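Local coordinates for SusD superfamily protein (Bacteroides vulgatus ATCC 8482, PDB 3JQ0) that probably binds glycans or other nutrients at the outer membrane, as other members of the SusD family do, at residues S227-D231 and T314-S319; F309-R315 and E437-M443; Y108-A112 and D159-S163. One frame throughout, in Å; residues are numbered along the deposited sequence.

In the fold
Contact 3 comes first along the chain and pairs helix 97-122 with helix 149-167 in the helical, TPR-like part of the SusD fold. Contacts 1 and 2 follow, their segments alternating: 227-231, 309-315, the overlapping 314-319, then 437-443. Their centres lie about 8 Å apart, and they share Thr314 and Arg315, so that one arginine packs on Phe229 with its aliphatic part and pairs with glutamates of helix 430-441 through its guanidinium. Contact 3 has its centre about 33 Å from contact 1 and 32 Å from contact 2, across the chain's centre. Contact 3 thus samples helix-on-helix packing, contacts 1 and 2 the attachment of short helices and a loop around Arg315.

Contact 1. Residues S227-D231 and T314-S319; sequences SSFKD and TRWTTS
Phe229 lays one face of its ring over the aliphatic part of Arg315, a CH-pi contact in which Arg315 CG stands 3.4 Å from the ring centroid and only 3° off its normal. The ring reaches there with chi1 t and chi2 near 75°, while Arg315 is m at chi1 and t at chi2. Thr318 CG2 meets the ring edge, 3.7 Å from Phe229 CD2, and Ser319 OG lies 3.7 Å from Phe229 CE2, also near the ring plane; that hydroxyl donates to Arg315 O (2.7 Å). The closest CA pairs are Phe229 with Arg315 (6.2 Å) and Lys230 with Thr318 (6.1 Å).

Segment 227-231 enters a short, weakly bonded helix from Ser228, an N-cap (phi/psi -168°/158°): Asp231 N donates to Ser228 OG at 3.1 Å, and Asp231 OD2 accepts from Ser228 OG (2.8 Å) and Ser227 OG (2.7 Å). Three waters bridge the polar border. One links Phe229 N (3.0 Å) to Thr314 OG1 (2.6 Å), a second Lys230 N (3.0 Å) to Thr318 OG1 (2.8 Å), and a third Lys230 NZ (2.8 Å), at the end of a chain kinked at chi3 (m), to Thr317 O (2.9 Å). Two short helices of this SusD-family protein thus pack through an aromatic ring on an arginine's aliphatic part, with water bridging the exposed edge.

Thr314 OG1 also bonds Ala393 O, and the Arg315 guanidinium pairs with Asp313, Glu437 and Glu441. Helix 315-319, which leads into strand 320-326, lies against helices 383-394 and 430-441 through Arg315, and Phe229 touches Glu441 of the latter.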
loop_
_atom_site.group_PDB
_atom_site.type_symbol
_atom_site.label_atom_id
_atom_site.label_comp_id
_atom_site.label_asym_id
_atom_site.label_seq_id
_atom_site.Cartn_x
_atom_site.Cartn_y
_atom_site.Cartn_z
ATOM N N SER A 227 5.041 5.540 20.099
ATOM C CA SER A 227 4.865 6.915 20.535
ATOM C C SER A 227 3.582 7.521 19.979
ATOM O O SER A 227 2.773 8.071 20.717
ATOM C CB SER A 227 6.076 7.763 20.155
ATOM O OG SER A 227 6.332 7.744 18.749
ATOM N N SER A 228 3.398 7.375 18.669
ATOM C CA SER A 228 2.138 7.732 18.033
ATOM C C SER A 228 2.130 7.193 16.624
ATOM O O SER A 228 3.161 6.945 16.033
ATOM C CB SER A 228 1.921 9.242 17.964
ATOM O OG SER A 228 2.809 9.864 17.062
ATOM N N PHE A 229 0.931 7.039 16.097
ATOM C CA PHE A 229 0.745 6.705 14.689
ATOM C C PHE A 229 1.463 7.713 13.773
ATOM O O PHE A 229 2.105 7.332 12.805
ATOM C CB PHE A 229 -0.757 6.595 14.404
ATOM C CG PHE A 229 -1.136 6.075 13.060
ATOM C CD1 PHE A 229 -1.024 4.753 12.735
ATOM C CD2 PHE A 229 -1.773 6.916 12.154
ATOM C CE1 PHE A 229 -1.481 4.284 11.551
ATOM C CE2 PHE A 229 -2.226 6.425 10.957
ATOM C CZ PHE A 229 -2.111 5.116 10.669
ATOM N N LYS A 230 1.343 8.999 14.076
ATOM C CA LYS A 230 1.971 10.010 13.283
ATOM C C LYS A 230 3.493 9.835 13.183
ATOM O O LYS A 230 4.090 10.105 12.125
ATOM C CB LYS A 230 1.605 11.320 13.916
ATOM C CG LYS A 230 2.071 12.453 13.190
ATOM C CD LYS A 230 1.534 13.803 13.783
ATOM C CE LYS A 230 -0.019 13.924 13.741
ATOM N NZ LYS A 230 -0.527 15.327 14.048
ATOM N N ASP A 231 4.136 9.395 14.251
ATOM C CA ASP A 231 5.573 9.222 14.241
ATOM C C ASP A 231 6.041 8.103 13.293
ATOM O O ASP A 231 7.207 8.066 12.954
ATOM C CB ASP A 231 6.090 9.012 15.645
ATOM C CG ASP A 231 5.904 10.232 16.508
ATOM O OD1 ASP A 231 6.098 11.391 16.060
ATOM O OD2 ASP A 231 5.527 10.061 17.699
ATOM N N THR A 314 -6.270 7.655 17.347
ATOM C CA THR A 314 -5.429 8.715 16.823
ATOM C C THR A 314 -5.177 8.592 15.319
ATOM O O THR A 314 -4.781 9.569 14.667
ATOM C CB THR A 314 -4.051 8.843 17.545
ATOM O OG1 THR A 314 -3.203 7.793 17.077
ATOM C CG2 THR A 314 -4.154 8.830 19.054
ATOM N N ARG A 315 -5.470 7.429 14.746
ATOM C CA ARG A 315 -5.318 7.294 13.302
ATOM C C ARG A 315 -6.281 8.206 12.537
ATOM O O ARG A 315 -6.035 8.541 11.386
ATOM C CB ARG A 315 -5.528 5.870 12.846
ATOM C CG ARG A 315 -4.537 4.915 13.488
ATOM C CD ARG A 315 -4.784 3.468 13.094
ATOM N NE ARG A 315 -6.036 2.995 13.727
ATOM C CZ ARG A 315 -6.341 1.723 13.906
ATOM N NH1 ARG A 315 -5.593 0.759 13.403
ATOM N NH2 ARG A 315 -7.440 1.423 14.580
ATOM N N TRP A 316 -7.413 8.524 13.151
ATOM C CA TRP A 316 -8.457 9.319 12.524
ATOM C C TRP A 316 -7.945 10.678 12.057
ATOM O O TRP A 316 -7.938 10.977 10.857
ATOM C CB TRP A 316 -9.617 9.471 13.497
ATOM C CG TRP A 316 -10.836 10.165 13.022
ATOM C CD1 TRP A 316 -11.070 10.664 11.783
ATOM C CD2 TRP A 316 -11.999 10.422 13.814
ATOM N NE1 TRP A 316 -12.337 11.217 11.761
ATOM C CE2 TRP A 316 -12.927 11.071 12.982
ATOM C CE3 TRP A 316 -12.364 10.115 15.106
ATOM C CZ2 TRP A 316 -14.192 11.431 13.420
ATOM C CZ3 TRP A 316 -13.615 10.470 15.532
ATOM C CH2 TRP A 316 -14.520 11.134 14.714
ATOM N N THR A 317 -7.495 11.501 13.007
ATOM C CA THR A 317 -7.095 12.870 12.679
ATOM C C THR A 317 -5.649 12.956 12.221
ATOM O O THR A 317 -5.220 14.011 11.758
ATOM C CB THR A 317 -7.356 13.773 13.851
ATOM O OG1 THR A 317 -6.682 13.268 14.987
ATOM C CG2 THR A 317 -8.852 13.882 14.137
ATOM N N THR A 318 -4.906 11.855 12.296
ATOM C CA THR A 318 -3.594 11.786 11.642
ATOM C C THR A 318 -3.794 11.480 10.144
ATOM O O THR A 318 -3.099 12.044 9.286
ATOM C CB THR A 318 -2.685 10.765 12.342
ATOM O OG1 THR A 318 -2.366 11.248 13.639
ATOM C CG2 THR A 318 -1.420 10.505 11.556
ATOM N N SER A 319 -4.731 10.597 9.811
ATOM C CA SER A 319 -4.965 10.212 8.422
ATOM C C SER A 319 -5.732 11.222 7.614
ATOM O O SER A 319 -5.488 11.380 6.412
ATOM C CB SER A 319 -5.735 8.883 8.373
ATOM O OG SER A 319 -4.984 7.813 8.963
HETATM O O HOH W 1 -1.238 6.516 18.160
HETATM O O HOH W 2 -1.013 9.864 15.677
HETATM O O HOH W 3 -3.295 15.383 13.451
#

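Contact 2. Residues F309-R315 and E437-M443; sequences FRNNDTR and ERLREFM. With SO4 (sulfate ion), chain I.
Charge pairing dominates. Arg315 (chi1 m, chi2 t, chi3 m) sends NH1 to Glu437 OE2 (2.8 Å) and Glu441 OE1 (2.9 Å), carboxylates one turn apart on helix 430-441, both with chi1 t and chi2 p. Asp313, chi1 t, takes the NE/NH2 edge: its OD1 accepts from Arg315 N (2.9 Å), a capping bond at the turn leading into helix 315-319, and from Arg315 NE (3.0 Å), while its OD2 meets Arg315 NH2 at 2.9 Å. Arg390 on Glu437 and Arg363 and Arg392 on Glu441 extend this buried salt-bridge network, which fastens a loop, 309-315, to a helix within the SusD family region.

By packing, Arg440 CB covers one guanidinium face, 3.7 Å from Arg315 CZ. Phe309 lies nearest Arg440 (CA to CA 6.9 Å); past Phe442, the first residue to leave helical phi/psi, selenomethionine Met443 meets its edge in a Met-aromatic contact (Phe309 CZ to Met443 SE 3.9 Å).

Among polar links, Arg440 NE donates to Gly308 O, and water joins Arg440 NH1 (2.9 Å) to Glu437 OE1 (2.8 Å). A type II beta turn, Arg310 to Asp313, carries a sulfate, probably from the crystallisation liquor: Arg310 NE donates to its O3 (2.9 Å).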
loop_
_atom_site.group_PDB
_atom_site.type_symbol
_atom_site.label_atom_id
_atom_site.label_comp_id
_atom_site.label_asym_id
_atom_site.label_seq_id
_atom_site.Cartn_x
_atom_site.Cartn_y
_atom_site.Cartn_z
ATOM N N PHE A 309 -13.628 5.826 12.030
ATOM C CA PHE A 309 -12.816 5.660 13.257
ATOM C C PHE A 309 -13.651 5.958 14.471
ATOM O O PHE A 309 -14.442 6.914 14.490
ATOM C CB PHE A 309 -11.635 6.655 13.222
ATOM C CG PHE A 309 -10.728 6.475 12.043
ATOM C CD1 PHE A 309 -11.009 7.157 10.877
ATOM C CD2 PHE A 309 -9.597 5.685 12.109
ATOM C CE1 PHE A 309 -10.173 7.036 9.749
ATOM C CE2 PHE A 309 -8.764 5.559 10.992
ATOM C CZ PHE A 309 -9.062 6.221 9.840
ATOM N N ARG A 310 -13.432 5.185 15.507
ATOM C CA ARG A 310 -14.007 5.479 16.805
ATOM C C ARG A 310 -13.310 6.668 17.438
ATOM O O ARG A 310 -12.140 6.968 17.173
ATOM C CB ARG A 310 -13.881 4.271 17.751
ATOM C CG ARG A 310 -14.461 2.959 17.223
ATOM C CD ARG A 310 -15.961 3.048 16.878
ATOM N NE ARG A 310 -16.783 3.576 17.971
ATOM C CZ ARG A 310 -17.136 2.887 19.060
ATOM N NH1 ARG A 310 -16.887 1.603 19.152
ATOM N NH2 ARG A 310 -17.809 3.485 20.023
ATOM N N ASN A 311 -14.028 7.331 18.352
ATOM C CA ASN A 311 -13.429 8.449 19.041
ATOM C C ASN A 311 -12.150 8.001 19.763
ATOM O O ASN A 311 -12.083 6.903 20.334
ATOM C CB ASN A 311 -14.411 9.043 20.038
ATOM C CG ASN A 311 -15.587 9.772 19.381
ATOM O OD1 ASN A 311 -15.694 10.008 18.173
ATOM N ND2 ASN A 311 -16.523 10.133 20.238
ATOM N N ASN A 312 -11.164 8.870 19.738
ATOM C CA ASN A 312 -9.895 8.689 20.393
ATOM C C ASN A 312 -8.953 7.699 19.701
ATOM O O ASN A 312 -7.833 7.469 20.197
ATOM C CB ASN A 312 -10.092 8.378 21.897
ATOM C CG ASN A 312 -10.942 9.434 22.569
ATOM O OD1 ASN A 312 -12.091 9.180 23.012
ATOM N ND2 ASN A 312 -10.437 10.631 22.499
ATOM N N ASP A 313 -9.321 7.195 18.530
ATOM C CA ASP A 313 -8.390 6.477 17.673
ATOM C C ASP A 313 -7.536 7.557 16.990
ATOM O O ASP A 313 -8.032 8.319 16.171
ATOM C CB ASP A 313 -9.154 5.619 16.675
ATOM C CG ASP A 313 -8.257 4.869 15.736
ATOM O OD1 ASP A 313 -7.044 5.160 15.608
ATOM O OD2 ASP A 313 -8.806 3.920 15.082
ATOM N N THR A 314 -6.270 7.655 17.347
ATOM C CA THR A 314 -5.429 8.715 16.823
ATOM C C THR A 314 -5.177 8.592 15.319
ATOM O O THR A 314 -4.781 9.569 14.667
ATOM C CB THR A 314 -4.051 8.843 17.545
ATOM O OG1 THR A 314 -3.203 7.793 17.077
ATOM C CG2 THR A 314 -4.154 8.830 19.054
ATOM N N ARG A 315 -5.470 7.429 14.746
ATOM C CA ARG A 315 -5.318 7.294 13.302
ATOM C C ARG A 315 -6.281 8.206 12.537
ATOM O O ARG A 315 -6.035 8.541 11.386
ATOM C CB ARG A 315 -5.528 5.870 12.846
ATOM C CG ARG A 315 -4.537 4.915 13.488
ATOM C CD ARG A 315 -4.784 3.468 13.094
ATOM N NE ARG A 315 -6.036 2.995 13.727
ATOM C CZ ARG A 315 -6.341 1.723 13.906
ATOM N NH1 ARG A 315 -5.593 0.759 13.403
ATOM N NH2 ARG A 315 -7.440 1.423 14.580
ATOM N N GLU A 437 -9.694 -3.268 10.555
ATOM C CA GLU A 437 -8.441 -2.825 11.161
ATOM C C GLU A 437 -7.479 -2.349 10.073
ATOM O O GLU A 437 -6.819 -1.308 10.235
ATOM C CB GLU A 437 -7.823 -3.894 12.032
ATOM C CG GLU A 437 -6.830 -3.324 13.031
ATOM C CD GLU A 437 -7.485 -2.429 14.062
ATOM O OE1 GLU A 437 -8.671 -2.689 14.419
ATOM O OE2 GLU A 437 -6.843 -1.451 14.496
ATOM N N ARG A 438 -7.366 -3.096 8.987
ATOM C CA ARG A 438 -6.497 -2.722 7.903
ATOM C C ARG A 438 -6.949 -1.447 7.218
ATOM O O ARG A 438 -6.125 -0.627 6.789
ATOM C CB ARG A 438 -6.336 -3.859 6.872
ATOM C CG ARG A 438 -5.568 -5.039 7.408
ATOM C CD ARG A 438 -5.337 -6.103 6.345
ATOM N NE ARG A 438 -4.461 -5.704 5.294
ATOM C CZ ARG A 438 -3.153 -5.663 5.360
ATOM N NH1 ARG A 438 -2.513 -5.968 6.466
ATOM N NH2 ARG A 438 -2.455 -5.318 4.272
ATOM N N LEU A 439 -8.262 -1.245 7.115
ATOM C CA LEU A 439 -8.798 -0.024 6.532
ATOM C C LEU A 439 -8.328 1.193 7.358
ATOM O O LEU A 439 -7.832 2.180 6.829
ATOM C CB LEU A 439 -10.326 -0.090 6.417
ATOM C CG LEU A 439 -11.032 1.166 5.927
ATOM C CD1 LEU A 439 -10.509 1.714 4.627
ATOM C CD2 LEU A 439 -12.512 0.924 5.898
ATOM N N ARG A 440 -8.522 1.090 8.668
ATOM C CA ARG A 440 -8.123 2.150 9.576
ATOM C C ARG A 440 -6.623 2.381 9.564
ATOM O O ARG A 440 -6.167 3.535 9.742
ATOM C CB ARG A 440 -8.619 1.810 10.999
ATOM C CG ARG A 440 -10.124 1.926 11.137
ATOM C CD ARG A 440 -10.612 1.498 12.506
ATOM N NE ARG A 440 -12.037 1.783 12.649
ATOM C CZ ARG A 440 -12.834 1.279 13.583
ATOM N NH1 ARG A 440 -12.410 0.340 14.405
ATOM N NH2 ARG A 440 -14.084 1.709 13.634
ATOM N N GLU A 441 -5.814 1.335 9.413
ATOM C CA GLU A 441 -4.383 1.389 9.587
ATOM C C GLU A 441 -3.686 1.912 8.305
ATOM O O GLU A 441 -2.618 2.527 8.428
ATOM C CB GLU A 441 -3.888 -0.028 9.932
ATOM C CG GLU A 441 -2.428 -0.126 10.291
ATOM C CD GLU A 441 -1.987 0.610 11.566
ATOM O OE1 GLU A 441 -2.853 0.811 12.445
ATOM O OE2 GLU A 441 -0.748 0.896 11.674
ATOM N N PHE A 442 -4.221 1.637 7.112
ATOM C CA PHE A 442 -3.466 1.719 5.875
ATOM C C PHE A 442 -4.012 2.682 4.836
ATOM O O PHE A 442 -3.674 2.575 3.660
ATOM C CB PHE A 442 -3.270 0.320 5.238
ATOM C CG PHE A 442 -2.407 -0.589 6.091
ATOM C CD1 PHE A 442 -1.055 -0.305 6.263
ATOM C CD2 PHE A 442 -2.940 -1.698 6.724
ATOM C CE1 PHE A 442 -0.244 -1.132 7.057
ATOM C CE2 PHE A 442 -2.143 -2.499 7.497
ATOM C CZ PHE A 442 -0.829 -2.186 7.724
HETATM N N MSE A 443 -4.791 3.700 5.234
HETATM C CA MSE A 443 -5.214 4.673 4.239
HETATM C C MSE A 443 -4.041 5.262 3.517
HETATM O O MSE A 443 -3.020 5.621 4.150
HETATM C CB MSE A 443 -6.038 5.815 4.884
HETATM C CG MSE A 443 -7.286 5.398 5.578
HETATM SE SE MSE A 443 -8.400 6.892 6.064
HETATM C CE MSE A 443 -9.121 7.203 4.276
HETATM S S SO4 I . -17.951 7.034 18.941
HETATM O O1 SO4 I . -18.582 7.733 17.791
HETATM O O2 SO4 I . -18.867 6.161 19.669
HETATM O O3 SO4 I . -16.845 6.411 18.309
HETATM O O4 SO4 I . -17.697 8.131 19.843
HETATM O O HOH W 4 -9.828 -0.396 15.444
#

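Contact 3. Residues Y108-A112 and D159-S163; sequences YGMRA and DIQAS
Asp159, chi1 m, opens the second segment with a two-pronged salt bridge: Arg111 NH2 donates to Asp159 OD1 (2.8 Å) and Arg111 NE to Asp159 OD2 (2.9 Å). Arg111 reaches across with chi1 and chi2 t and chi3 p, and its NH1 binds Asn83 of helix 75-91. Asp159 CB also lies 3.9 Å from Ala112 CB. Ile160 points its CA-to-CB bond away, yet its CG1 comes within 4.0 Å of Ala112 CB. Both segments are helical, parts of helices 97-122 and 149-167, and run nearly antiparallel, at 158° with axes 8.0 Å apart, consistent with the TPR-like helix packing of SusD proteins. Ala162 places CB over one face of Tyr108 (chi1 m), 3.6 Å from the ring centroid and 10° off its normal, a CH-pi contact. The nearest CA pair is Ser163 with Tyr108, 5.0 Å. Ser163 CB is 3.7 Å from Gly109 N, where a side chain on Gly109 would crowd Ser163 OG, a hydroxyl bonded to Gly105 O.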
loop_
_atom_site.group_PDB
_atom_site.type_symbol
_atom_site.label_atom_id
_atom_site.label_comp_id
_atom_site.label_asym_id
_atom_site.label_seq_id
_atom_site.Cartn_x
_atom_site.Cartn_y
_atom_site.Cartn_z
ATOM N N TYR A 108 15.926 -11.600 -6.664
ATOM C CA TYR A 108 14.836 -12.593 -6.755
ATOM C C TYR A 108 13.582 -12.063 -6.024
ATOM O O TYR A 108 12.455 -12.279 -6.495
ATOM C CB TYR A 108 15.299 -13.925 -6.191
ATOM C CG TYR A 108 16.175 -14.749 -7.101
ATOM C CD1 TYR A 108 15.709 -15.202 -8.307
ATOM C CD2 TYR A 108 17.483 -15.067 -6.739
ATOM C CE1 TYR A 108 16.492 -15.990 -9.149
ATOM C CE2 TYR A 108 18.285 -15.860 -7.571
ATOM C CZ TYR A 108 17.780 -16.300 -8.761
ATOM O OH TYR A 108 18.566 -17.093 -9.584
ATOM N N GLY A 109 13.761 -11.423 -4.870
ATOM C CA GLY A 109 12.615 -10.918 -4.102
ATOM C C GLY A 109 11.875 -9.832 -4.876
ATOM O O GLY A 109 10.639 -9.859 -4.962
HETATM N N MSE A 110 12.630 -8.869 -5.438
HETATM C CA MSE A 110 11.997 -7.802 -6.218
HETATM C C MSE A 110 11.294 -8.346 -7.450
HETATM O O MSE A 110 10.212 -7.835 -7.830
HETATM C CB MSE A 110 12.997 -6.728 -6.601
HETATM C CG MSE A 110 13.508 -5.861 -5.444
HETATM SE SE MSE A 110 14.636 -4.398 -6.018
HETATM C CE MSE A 110 16.228 -5.441 -6.432
ATOM N N ARG A 111 11.867 -9.362 -8.097
ATOM C CA ARG A 111 11.201 -9.927 -9.260
ATOM C C ARG A 111 9.843 -10.532 -8.879
ATOM O O ARG A 111 8.810 -10.277 -9.514
ATOM C CB ARG A 111 12.087 -10.964 -9.979
ATOM C CG ARG A 111 11.456 -11.482 -11.258
ATOM C CD ARG A 111 12.415 -12.168 -12.173
ATOM N NE ARG A 111 12.797 -13.468 -11.675
ATOM C CZ ARG A 111 13.694 -14.245 -12.281
ATOM N NH1 ARG A 111 14.371 -13.786 -13.293
ATOM N NH2 ARG A 111 13.915 -15.439 -11.826
ATOM N N ALA A 112 9.834 -11.317 -7.808
ATOM C CA ALA A 112 8.595 -11.923 -7.301
ATOM C C ALA A 112 7.588 -10.832 -6.923
ATOM O O ALA A 112 6.395 -10.974 -7.176
ATOM C CB ALA A 112 8.911 -12.812 -6.110
ATOM N N ASP A 159 10.792 -17.821 -7.202
ATOM C CA ASP A 159 11.653 -16.678 -6.906
ATOM C C ASP A 159 11.697 -16.367 -5.410
ATOM O O ASP A 159 12.739 -15.963 -4.908
ATOM C CB ASP A 159 11.190 -15.492 -7.732
ATOM C CG ASP A 159 11.610 -15.596 -9.182
ATOM O OD1 ASP A 159 12.610 -16.286 -9.479
ATOM O OD2 ASP A 159 10.958 -14.906 -10.030
ATOM N N ILE A 160 10.570 -16.511 -4.704
ATOM C CA ILE A 160 10.556 -16.337 -3.255
ATOM C C ILE A 160 11.530 -17.361 -2.615
ATOM O O ILE A 160 12.315 -17.026 -1.722
ATOM C CB ILE A 160 9.136 -16.473 -2.680
ATOM C CG1 ILE A 160 8.306 -15.246 -3.057
ATOM C CG2 ILE A 160 9.178 -16.724 -1.175
ATOM C CD1 ILE A 160 6.825 -15.408 -2.831
ATOM N N GLN A 161 11.444 -18.623 -3.064
ATOM C CA GLN A 161 12.344 -19.649 -2.534
ATOM C C GLN A 161 13.802 -19.272 -2.810
ATOM O O GLN A 161 14.650 -19.399 -1.947
ATOM C CB GLN A 161 11.967 -21.020 -3.128
ATOM C CG GLN A 161 12.873 -22.188 -2.724
ATOM C CD GLN A 161 12.478 -23.445 -3.491
ATOM O OE1 GLN A 161 12.453 -23.449 -4.739
ATOM N NE2 GLN A 161 12.158 -24.485 -2.781
ATOM N N ALA A 162 14.100 -18.866 -4.046
ATOM C CA ALA A 162 15.457 -18.472 -4.400
ATOM C C ALA A 162 15.937 -17.316 -3.521
ATOM O O ALA A 162 17.080 -17.272 -3.050
ATOM C CB ALA A 162 15.579 -18.136 -5.875
ATOM N N SER A 163 15.047 -16.344 -3.300
ATOM C CA SER A 163 15.376 -15.175 -2.485
ATOM C C SER A 163 15.694 -15.581 -1.045
ATOM O O SER A 163 16.732 -15.198 -0.494
ATOM C CB SER A 163 14.219 -14.191 -2.520
ATOM O OG SER A 163 14.495 -13.075 -1.659
#